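Local atomic coordinates of 4-aminobutyrate transaminase (Acinetobacter baumannii, PDB entry 6WOP), a protein that probably transfers the amino group of 4-aminobutyrate to 2-oxoglutarate, using pyridoxal 5'-phosphate as cofactor. Residues R129-F135 with H199-V205; F144-T150 with M163-H169. One frame throughout, in Å; residues are numbered along the deposited sequence. Where two conformers were deposited one is given.

Interaction 1. Residues R129-F135 with H199-V205; sequences RHGIITF and HDVAAIV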
loop_
_atom_site.group_PDB
_atom_site.type_symbol
_atom_site.label_atom_id
_atom_site.label_comp_id
_atom_site.label_asym_id
_atom_site.label_seq_id
_atom_site.Cartn_x
_atom_site.Cartn_y
_atom_site.Cartn_z
ATOM N N ARG A 129 10.270 5.938 -10.349
ATOM C CA ARG A 129 9.367 4.804 -10.319
ATOM C C ARG A 129 9.363 4.164 -8.948
ATOM O O ARG A 129 10.251 4.433 -8.143
ATOM C CB ARG A 129 9.770 3.761 -11.372
ATOM C CG ARG A 129 10.036 4.416 -12.724
ATOM C CD ARG A 129 10.690 3.304 -13.604
ATOM N NE ARG A 129 10.881 3.821 -14.957
ATOM C CZ ARG A 129 11.315 3.107 -15.978
ATOM N NH1 ARG A 129 11.644 1.838 -15.791
ATOM N NH2 ARG A 129 11.405 3.671 -17.197
ATOM N N HIS A 130 8.345 3.315 -8.673
ATOM C CA HIS A 130 8.222 2.765 -7.326
ATOM C C HIS A 130 8.456 1.280 -7.245
ATOM O O HIS A 130 8.759 0.780 -6.146
ATOM C CB HIS A 130 6.806 3.058 -6.734
ATOM C CG HIS A 130 5.735 2.113 -7.226
ATOM N ND1 HIS A 130 5.173 2.200 -8.488
ATOM C CD2 HIS A 130 5.145 1.048 -6.628
ATOM C CE1 HIS A 130 4.286 1.222 -8.642
ATOM N NE2 HIS A 130 4.246 0.520 -7.522
ATOM N N GLY A 131 8.315 0.537 -8.348
ATOM C CA GLY A 131 8.221 -0.909 -8.205
ATOM C C GLY A 131 9.571 -1.580 -8.045
ATOM O O GLY A 131 10.591 -1.107 -8.567
ATOM N N ILE A 132 9.553 -2.763 -7.414
ATOM C CA ILE A 132 10.770 -3.531 -7.178
ATOM C C ILE A 132 10.488 -4.993 -7.465
ATOM O O ILE A 132 9.514 -5.544 -6.949
ATOM C CB ILE A 132 11.221 -3.342 -5.721
ATOM C CG1 ILE A 132 11.531 -1.859 -5.417
ATOM C CG2 ILE A 132 12.415 -4.240 -5.354
ATOM C CD1 ILE A 132 12.915 -1.425 -6.088
ATOM N N ILE A 133 11.333 -5.642 -8.253
ATOM C CA ILE A 133 11.205 -7.064 -8.483
ATOM C C ILE A 133 12.384 -7.763 -7.813
ATOM O O ILE A 133 13.549 -7.420 -8.073
ATOM C CB ILE A 133 11.154 -7.380 -9.992
ATOM C CG1 ILE A 133 9.886 -6.812 -10.594
ATOM C CG2 ILE A 133 11.192 -8.915 -10.226
ATOM C CD1 ILE A 133 9.781 -6.978 -12.112
ATOM N N THR A 134 12.090 -8.724 -6.958
ATOM C CA THR A 134 13.094 -9.586 -6.363
ATOM C C THR A 134 12.731 -11.026 -6.734
ATOM O O THR A 134 11.857 -11.279 -7.577
ATOM C CB THR A 134 13.172 -9.434 -4.833
ATOM O OG1 THR A 134 11.870 -9.666 -4.304
ATOM C CG2 THR A 134 13.498 -7.985 -4.403
ATOM N N PHE A 135 13.416 -12.004 -6.110
ATOM C CA PHE A 135 13.266 -13.394 -6.513
ATOM C C PHE A 135 12.896 -14.269 -5.319
ATOM O O PHE A 135 13.294 -14.022 -4.186
ATOM C CB PHE A 135 14.574 -13.899 -7.175
ATOM C CG PHE A 135 14.810 -13.272 -8.492
ATOM C CD1 PHE A 135 15.408 -12.001 -8.595
ATOM C CD2 PHE A 135 14.399 -13.895 -9.627
ATOM C CE1 PHE A 135 15.592 -11.389 -9.862
ATOM C CE2 PHE A 135 14.578 -13.304 -10.880
ATOM C CZ PHE A 135 15.157 -12.047 -10.989
ATOM N N HIS A 199 7.493 0.389 -17.020
ATOM C CA HIS A 199 7.893 1.766 -16.751
ATOM C C HIS A 199 7.460 2.216 -15.362
ATOM O O HIS A 199 7.677 3.383 -14.989
ATOM C CB HIS A 199 7.350 2.694 -17.880
ATOM C CG HIS A 199 8.064 2.528 -19.194
ATOM N ND1 HIS A 199 7.574 3.017 -20.391
ATOM C CD2 HIS A 199 9.251 1.939 -19.491
ATOM C CE1 HIS A 199 8.425 2.740 -21.363
ATOM N NE2 HIS A 199 9.450 2.086 -20.843
ATOM N N ASP A 200 6.869 1.322 -14.569
ATOM C CA ASP A 200 6.708 1.615 -13.147
ATOM C C ASP A 200 7.679 0.846 -12.268
ATOM O O ASP A 200 7.501 0.848 -11.042
ATOM C CB ASP A 200 5.290 1.297 -12.693
ATOM C CG ASP A 200 4.324 2.376 -13.076
ATOM O OD1 ASP A 200 4.594 3.538 -12.730
ATOM O OD2 ASP A 200 3.319 2.055 -13.735
ATOM N N VAL A 201 8.614 0.098 -12.852
ATOM C CA VAL A 201 9.578 -0.700 -12.071
ATOM C C VAL A 201 10.863 0.115 -11.953
ATOM O O VAL A 201 11.496 0.420 -12.965
ATOM C CB VAL A 201 9.860 -2.083 -12.714
ATOM C CG1 VAL A 201 10.919 -2.892 -11.932
ATOM C CG2 VAL A 201 8.573 -2.923 -12.840
ATOM N N ALA A 202 11.274 0.426 -10.705
ATOM C CA ALA A 202 12.528 1.140 -10.452
ATOM C C ALA A 202 13.734 0.223 -10.573
ATOM O O ALA A 202 14.768 0.624 -11.130
ATOM C CB ALA A 202 12.539 1.782 -9.045
ATOM N N ALA A 203 13.656 -0.989 -10.031
ATOM C CA ALA A 203 14.834 -1.831 -10.016
ATOM C C ALA A 203 14.424 -3.280 -9.988
ATOM O O ALA A 203 13.374 -3.642 -9.424
ATOM C CB ALA A 203 15.738 -1.566 -8.787
ATOM N N ILE A 204 15.307 -4.116 -10.549
ATOM C CA ILE A 204 15.306 -5.562 -10.308
ATOM C C ILE A 204 16.495 -5.889 -9.439
ATOM O O ILE A 204 17.646 -5.530 -9.777
ATOM C CB ILE A 204 15.379 -6.355 -11.622
ATOM C CG1 ILE A 204 14.166 -5.992 -12.455
ATOM C CG2 ILE A 204 15.437 -7.902 -11.317
ATOM C CD1 ILE A 204 13.931 -6.838 -13.824
ATOM N N VAL A 205 16.240 -6.594 -8.340
ATOM C CA VAL A 205 17.258 -6.786 -7.305
ATOM C C VAL A 205 17.483 -8.270 -7.102
ATOM O O VAL A 205 16.522 -9.013 -6.835
ATOM C CB VAL A 205 16.829 -6.146 -5.975
ATOM C CG1 VAL A 205 18.011 -6.344 -4.924
ATOM C CG2 VAL A 205 16.440 -4.687 -6.243
HETATM O O HOH W 1 5.989 4.037 -10.342
HETATM O O HOH W 2 16.047 -11.222 -4.928
#
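Backbone hydrogen bonds carry this contact between two neighbouring parallel strands. At its start Gly-131 N donates to Asp-200 O (2.8 Å), and Ala-202 N returns a bond to Gly-131 O (2.7 Å); Ala-203 N reaches the same Gly-131 O only weakly, at 3.4 Å. That doubly approached carbonyl marks a beta bulge: Gly-131 pairs with Val-201 but Ile-132 with Ala-203, a register shift of one, and Ala-202 is the extra residue, its psi of -43° departing from strand values. Regular pairing then resumes through Ile-133 N to Ala-203 O (3.1 Å) and Val-205 N to Ile-133 O (2.8 Å).

The extended Arg-129 side chain gives Val-201 O a bond from NH1 (3.2 Å, 175° at the hydrogen), and NH1 also binds the carbonyl of His-233. One water joins His-130 N and ND1 to Asp-200 OD1; another bridges Phe-135 N and Val-205 O.

Apolar side chains fill both faces. Ile-132 CD1 lies 3.9 Å from Ala-203 CB on the face packed by helix 112-127, whereas Ile-133 CB meets Ile-204 CG1 at 4.1 Å on the face packed by helix 181-194. A CB on Gly-131 would fall 2.9 Å from Asp-200 O, so glycine fits the close 4.1 Å CA-CA pairing with Val-201. This is the chemistry of an interior strand pair in the mixed sheet of a PLP-dependent aminotransferase: main-chain polarity met between strands, hydrocarbon on both faces.

Interaction 2. Residues F144-T150 with M163-H169; sequences FMTMAMT and MPAGVFH
Residues 144-149 form a short helix, with Ala-148 N to Phe-144 O and Met-149 N to Met-145 O both at 3.0 Å; Thr-150 leaves helical angles (-58/133), and its OG1 bonds back to Thr-146 O at 2.8 Å. In 163-169, Met-163 to Ala-165 are extended, Gly-166 turns at positive phi (82/18), and strand 167-169 runs 25° from the helix direction, their axes 8.7 Å apart at closest.

The CA-to-CB bond of Ala-148 points toward 163-169. Its CB lies 3.8 Å from Met-163 CB, 4.0 Å from Pro-164 CD and 4.2 Å from Val-167 CG1. Met-163 (chi1 m, chi2 m, chi3 125°) bends along the helix, placing SD 4.1 Å from Met-147 CB and CE 4.0 Å from Phe-144 CD1. Met-145 (chi1 t, chi2 p, chi3 108°) brings SD to 3.6 Å from Val-167 CG2 and 4.1 Å from Pro-164 CG.

This is the helix-on-strand packing of a beta-alpha-beta unit, strand 131-135, helix 144-149 and strand 167-170, whose last strand is the sheet's outermost within the chain. Val-167, chi1 t, sets CG1 3.5 Å from Ala-148 O and 4.1 Å from Met-149 CG. His-169 (chi1 m, chi2 90°) directs NE2 to Met-149 O at 2.9 Å and, weakly, to Thr-150 O at 3.4 Å; its ND1 is hydrogen-bonded to Asp-195 of a neighbouring subunit, while Phe-144 N bonds Glu-117 of another neighbouring subunit.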
loop_
_atom_site.group_PDB
_atom_site.type_symbol
_atom_site.label_atom_id
_atom_site.label_comp_id
_atom_site.label_asym_id
_atom_site.label_seq_id
_atom_site.Cartn_x
_atom_site.Cartn_y
_atom_site.Cartn_z
ATOM N N PHE A 144 10.377 -3.492 6.956
ATOM C CA PHE A 144 9.156 -3.810 6.217
ATOM C C PHE A 144 9.456 -3.861 4.736
ATOM O O PHE A 144 9.091 -4.833 4.066
ATOM C CB PHE A 144 8.077 -2.794 6.548
ATOM C CG PHE A 144 7.359 -3.137 7.789
ATOM C CD1 PHE A 144 6.332 -4.059 7.737
ATOM C CD2 PHE A 144 7.759 -2.597 9.029
ATOM C CE1 PHE A 144 5.663 -4.447 8.929
ATOM C CE2 PHE A 144 7.110 -2.947 10.177
ATOM C CZ PHE A 144 6.035 -3.875 10.139
ATOM N N MET A 145 10.250 -2.901 4.210
ATOM C CA MET A 145 10.497 -3.018 2.773
ATOM C C MET A 145 11.392 -4.217 2.443
ATOM O O MET A 145 11.160 -4.902 1.428
ATOM C CB MET A 145 11.123 -1.745 2.212
ATOM C CG MET A 145 11.388 -1.767 0.704
ATOM S SD MET A 145 9.946 -2.439 -0.267
ATOM C CE MET A 145 9.246 -1.050 -1.071
ATOM N N THR A 146 12.493 -4.445 3.216
ATOM C CA THR A 146 13.327 -5.580 2.852
ATOM C C THR A 146 12.665 -6.917 3.196
ATOM O O THR A 146 12.994 -7.931 2.572
ATOM C CB THR A 146 14.764 -5.432 3.473
ATOM O OG1 THR A 146 14.695 -5.225 4.898
ATOM C CG2 THR A 146 15.428 -4.154 2.888
ATOM N N MET A 147 11.726 -6.952 4.145
ATOM C CA MET A 147 10.980 -8.197 4.340
ATOM C C MET A 147 10.106 -8.487 3.127
ATOM O O MET A 147 9.938 -9.648 2.744
ATOM C CB MET A 147 10.037 -8.100 5.571
ATOM C CG MET A 147 10.703 -8.380 6.846
ATOM S SD MET A 147 9.348 -8.448 8.141
ATOM C CE MET A 147 8.980 -6.733 8.454
ATOM N N ALA A 148 9.468 -7.456 2.581
ATOM C CA ALA A 148 8.652 -7.660 1.378
ATOM C C ALA A 148 9.526 -8.151 0.234
ATOM O O ALA A 148 9.143 -9.032 -0.522
ATOM C CB ALA A 148 7.955 -6.334 0.979
ATOM N N MET A 149 10.727 -7.609 0.112
ATOM C CA MET A 149 11.646 -8.056 -0.935
ATOM C C MET A 149 12.115 -9.488 -0.712
ATOM O O MET A 149 12.280 -10.252 -1.680
ATOM C CB MET A 149 12.852 -7.093 -0.969
ATOM C CG MET A 149 12.440 -5.745 -1.512
ATOM S SD MET A 149 13.801 -4.490 -1.275
ATOM C CE MET A 149 14.998 -5.127 -2.481
ATOM N N THR A 150 12.372 -9.850 0.550
ATOM C CA THR A 150 12.765 -11.206 0.913
ATOM C C THR A 150 11.700 -12.204 0.459
ATOM O O THR A 150 10.502 -12.006 0.733
ATOM C CB THR A 150 12.985 -11.251 2.444
ATOM O OG1 THR A 150 14.178 -10.467 2.722
ATOM C CG2 THR A 150 13.105 -12.702 2.975
ATOM N N MET A 163 2.368 -6.006 3.668
ATOM C CA MET A 163 3.709 -5.607 3.232
ATOM C C MET A 163 3.520 -4.458 2.250
ATOM O O MET A 163 2.454 -4.351 1.629
ATOM C CB MET A 163 4.463 -6.747 2.523
ATOM C CG MET A 163 4.808 -7.951 3.431
ATOM S SD MET A 163 6.144 -7.328 4.527
ATOM C CE MET A 163 5.508 -7.659 6.191
ATOM N N PRO A 164 4.523 -3.592 2.068
ATOM C CA PRO A 164 4.335 -2.472 1.133
ATOM C C PRO A 164 4.057 -2.900 -0.301
ATOM O O PRO A 164 4.577 -3.894 -0.814
ATOM C CB PRO A 164 5.647 -1.672 1.247
ATOM C CG PRO A 164 6.586 -2.546 2.004
ATOM C CD PRO A 164 5.793 -3.472 2.837
ATOM N N ALA A 165 3.246 -2.091 -0.964
ATOM C CA ALA A 165 2.854 -2.328 -2.340
ATOM C C ALA A 165 4.037 -2.206 -3.295
ATOM O O ALA A 165 5.019 -1.512 -3.010
ATOM C CB ALA A 165 1.792 -1.308 -2.752
ATOM N N GLY A 166 3.877 -2.812 -4.489
ATOM C CA GLY A 166 4.830 -2.639 -5.587
ATOM C C GLY A 166 6.066 -3.526 -5.508
ATOM O O GLY A 166 7.083 -3.229 -6.143
ATOM N N VAL A 167 6.021 -4.599 -4.723
ATOM C CA VAL A 167 7.124 -5.566 -4.654
ATOM C C VAL A 167 6.623 -6.909 -5.149
ATOM O O VAL A 167 5.616 -7.415 -4.632
ATOM C CB VAL A 167 7.632 -5.694 -3.212
ATOM C CG1 VAL A 167 8.821 -6.749 -3.102
ATOM C CG2 VAL A 167 8.061 -4.295 -2.739
ATOM N N PHE A 168 7.347 -7.529 -6.105
ATOM C CA PHE A 168 6.877 -8.799 -6.647
ATOM C C PHE A 168 8.039 -9.767 -6.769
ATOM O O PHE A 168 9.164 -9.346 -7.004
ATOM C CB PHE A 168 6.183 -8.546 -8.052
ATOM C CG PHE A 168 4.968 -7.650 -7.906
ATOM C CD1 PHE A 168 3.780 -8.161 -7.347
ATOM C CD2 PHE A 168 5.040 -6.309 -8.249
ATOM C CE1 PHE A 168 2.653 -7.286 -7.148
ATOM C CE2 PHE A 168 3.955 -5.463 -8.056
ATOM C CZ PHE A 168 2.770 -5.957 -7.509
ATOM N N HIS A 169 7.751 -11.074 -6.711
ATOM C CA HIS A 169 8.806 -12.091 -6.786
ATOM C C HIS A 169 8.763 -12.905 -8.067
ATOM O O HIS A 169 7.737 -13.549 -8.383
ATOM C CB HIS A 169 8.692 -13.024 -5.593
ATOM C CG HIS A 169 8.955 -12.328 -4.293
ATOM N ND1 HIS A 169 7.952 -11.722 -3.566
ATOM C CD2 HIS A 169 10.111 -12.097 -3.617
ATOM C CE1 HIS A 169 8.469 -11.160 -2.477
ATOM N NE2 HIS A 169 9.780 -11.366 -2.488
#

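From the N terminus, the chain first runs through 129-135, then helix 144-149, then 163-169, and reaches 199-205 last. Interaction 2 closes a short loop, with 12 residues between its segments, nested inside the 63-residue excursion closed by interaction 1. Strand 131-135 has 201-206 on one flank and 167-170 on the other, so the strand of interaction 2 lies beside it; the centres of the two contacts are about 10 Å apart. Direct contacts confirm the coupling: Thr-134 OG1 lies 2.7 Å from Met-149 O, and Ile-132 N lies 2.8 Å from Gly-166 O, both probable hydrogen bonds. Together they fasten the helix and the strand outermost within the chain to the sheet interior, and both contacts touch the same neighbouring subunit.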